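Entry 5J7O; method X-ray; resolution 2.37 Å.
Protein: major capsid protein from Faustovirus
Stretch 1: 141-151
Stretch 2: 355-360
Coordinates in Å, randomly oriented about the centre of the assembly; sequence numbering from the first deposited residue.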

# COMPACT_ATOMS: atom_id res chain seq x y z
N ALA B 141 6.06 -43.17 23.61
CA ALA B 141 5.21 -43.88 22.67
C ALA B 141 3.87 -44.21 23.32
O ALA B 141 3.72 -44.20 24.54
CB ALA B 141 5.88 -45.17 22.18
N THR B 142 2.89 -44.49 22.46
CA THR B 142 1.57 -44.94 22.88
C THR B 142 1.23 -46.21 22.11
O THR B 142 1.09 -46.18 20.89
CB THR B 142 0.50 -43.87 22.65
OG1 THR B 142 0.70 -42.78 23.55
CG2 THR B 142 -0.89 -44.45 22.87
N GLU B 143 1.12 -47.33 22.83
CA GLU B 143 0.73 -48.58 22.20
C GLU B 143 -0.75 -48.56 21.83
O GLU B 143 -1.54 -47.79 22.37
CB GLU B 143 1.02 -49.76 23.13
CG GLU B 143 2.49 -49.99 23.44
CD GLU B 143 2.69 -51.14 24.41
OE1 GLU B 143 1.68 -51.70 24.88
OE2 GLU B 143 3.86 -51.49 24.68
N ASN B 144 -1.11 -49.44 20.89
CA ASN B 144 -2.52 -49.61 20.52
C ASN B 144 -2.64 -50.98 19.86
O ASN B 144 -2.55 -51.11 18.64
CB ASN B 144 -3.01 -48.50 19.60
CG ASN B 144 -4.52 -48.49 19.46
OD1 ASN B 144 -5.16 -49.53 19.40
ND2 ASN B 144 -5.09 -47.29 19.40
N THR B 145 -2.87 -52.01 20.69
CA THR B 145 -2.98 -53.37 20.18
C THR B 145 -4.28 -53.60 19.41
O THR B 145 -4.34 -54.52 18.59
CB THR B 145 -2.88 -54.37 21.33
OG1 THR B 145 -3.94 -54.14 22.26
CG2 THR B 145 -1.55 -54.24 22.04
N THR B 146 -5.30 -52.78 19.64
CA THR B 146 -6.57 -52.96 18.94
C THR B 146 -6.46 -52.53 17.48
O THR B 146 -6.96 -53.22 16.59
CB THR B 146 -7.68 -52.20 19.65
OG1 THR B 146 -7.87 -52.74 20.97
CG2 THR B 146 -8.99 -52.30 18.88
N SER B 147 -5.82 -51.39 17.23
CA SER B 147 -5.71 -50.87 15.87
C SER B 147 -4.44 -51.31 15.15
O SER B 147 -4.38 -51.22 13.92
CB SER B 147 -5.75 -49.34 15.89
OG SER B 147 -4.54 -48.80 16.40
N GLY B 148 -3.44 -51.79 15.89
CA GLY B 148 -2.16 -52.08 15.28
C GLY B 148 -1.32 -50.86 14.98
O GLY B 148 -0.37 -50.95 14.20
N VAL B 149 -1.65 -49.72 15.58
CA VAL B 149 -0.93 -48.47 15.36
C VAL B 149 -0.01 -48.22 16.54
O VAL B 149 -0.46 -48.11 17.68
CB VAL B 149 -1.90 -47.30 15.15
CG1 VAL B 149 -1.14 -45.98 15.17
CG2 VAL B 149 -2.66 -47.46 13.85
N TYR B 150 1.29 -48.14 16.26
CA TYR B 150 2.29 -47.75 17.24
C TYR B 150 2.63 -46.28 16.99
O TYR B 150 3.13 -45.93 15.92
CB TYR B 150 3.53 -48.63 17.12
CG TYR B 150 4.64 -48.36 18.11
CD1 TYR B 150 4.50 -48.72 19.45
CD2 TYR B 150 5.83 -47.78 17.71
CE1 TYR B 150 5.52 -48.49 20.36
CE2 TYR B 150 6.86 -47.55 18.61
CZ TYR B 150 6.69 -47.90 19.93
OH TYR B 150 7.71 -47.67 20.83
N THR B 151 2.32 -45.43 17.97
CA THR B 151 2.49 -43.99 17.83
C THR B 151 3.72 -43.55 18.62
O THR B 151 3.76 -43.71 19.84
CB THR B 151 1.24 -43.24 18.32
OG1 THR B 151 0.10 -43.70 17.59
CG2 THR B 151 1.41 -41.75 18.10
N GLY B 355 2.16 -58.77 17.79
CA GLY B 355 2.59 -57.60 18.51
C GLY B 355 2.23 -56.29 17.85
O GLY B 355 2.91 -55.28 18.09
N LYS B 356 1.18 -56.26 17.03
CA LYS B 356 0.79 -55.04 16.35
C LYS B 356 0.40 -53.97 17.36
O LYS B 356 -0.17 -54.25 18.41
CB LYS B 356 -0.36 -55.30 15.37
CG LYS B 356 -1.64 -55.82 16.01
CD LYS B 356 -2.79 -55.80 15.02
CE LYS B 356 -4.07 -56.34 15.62
NZ LYS B 356 -5.22 -56.22 14.68
N GLY B 357 0.72 -52.72 17.02
CA GLY B 357 0.48 -51.60 17.90
C GLY B 357 1.54 -51.37 18.95
O GLY B 357 1.48 -50.36 19.65
N THR B 358 2.51 -52.27 19.08
CA THR B 358 3.64 -52.11 19.98
C THR B 358 4.92 -52.02 19.17
O THR B 358 4.92 -52.15 17.94
CB THR B 358 3.71 -53.26 20.99
OG1 THR B 358 4.29 -54.41 20.36
CG2 THR B 358 2.33 -53.62 21.50
N ALA B 359 6.04 -51.79 19.86
CA ALA B 359 7.33 -51.71 19.20
C ALA B 359 7.79 -53.04 18.62
O ALA B 359 8.85 -53.08 17.97
CB ALA B 359 8.39 -51.17 20.16
N THR B 360 7.05 -54.12 18.83
CA THR B 360 7.39 -55.43 18.29
C THR B 360 6.47 -55.85 17.15
O THR B 360 6.49 -57.02 16.75
CB THR B 360 7.35 -56.49 19.40
OG1 THR B 360 6.05 -56.51 20.01
CG2 THR B 360 8.39 -56.18 20.47
O HOH W 1 2.81 -51.36 15.08

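Residues 141-151 of the Faustovirus major capsid protein fold back on themselves: the end of one strand, 141-142, and the start of another, 149-151, are paired by Thr 142 N to Thr 151 O (2.9 Å) and Thr 151 N to Thr 142 O (3.3 Å), and the loop between them passes through helical backbone angles at 145-147. Within this loop Gly 148 N donates to Asn 144 O at 3.0 Å. The second stretch, distant in sequence, has no regular helix or strand but makes a type II beta turn from Gly 355 to Thr 358, closed by Thr 358 N to Gly 355 O at 3.2 Å.

The turn meets the loop largely through backbone atoms, with Gly 357 at the centre. A direct hydrogen bond joins the stretches, from Asn 144 N to Gly 357 O (3.0 Å, 155° at the hydrogen). The same carbonyl oxygen lies 3.2 Å from Glu 143 CA in a CA-H...O contact. Two more such contacts run alongside, Gly 357 CA to Asn 144 O at 3.2 Å and Thr 145 CA to Lys 356 O at 3.4 Å, the latter nearly straight at 165°. So close an approach depends on the absence of a side chain at Gly 357: an ideal CB there would sit 1.8 Å from Asn 144 O, and the backbone angles themselves call for glycine. Gly 148 packs against the turn as well, its CA 3.4 Å from Gly 357 N, and its positive phi also favours glycine. A water accepts from Gly 357 N at 3.2 Å and donates weakly to Gly 148 O at 3.3 Å, bridging the two backbones.

Among the side chains, the CA-to-CB bond of Tyr 150 points toward the second stretch. Ala 359 N lies over one face of its ring, 3.4 Å from CE1, whereas Gly 357 O approaches the ring edge, 3.4 Å from CD1. The ring also packs against the methyl of Ala 359, whose CB is 3.7 Å from Tyr 150 CZ; the tyrosine hydroxyl is hydrogen-bonded elsewhere in the structure. The methyl group of Thr 358 packs near both Thr 145, CG2 to CG2 at 4.0 Å, and Glu 143, whose CD is 3.8 Å from Thr 358 CG2. Its hydroxyl bonds within its own stretch: Thr 358 OG1 donates to Gly 355 O at 2.8 Å and accepts from Thr 360 N at 3.2 Å. Lys 356 extends along the loop, with its CB 3.7 Å from Gly 148 CA. On the facing stretch, Asn 144 OD1 accepts from Ser 147 N at 2.9 Å, bracing the loop that receives the turn.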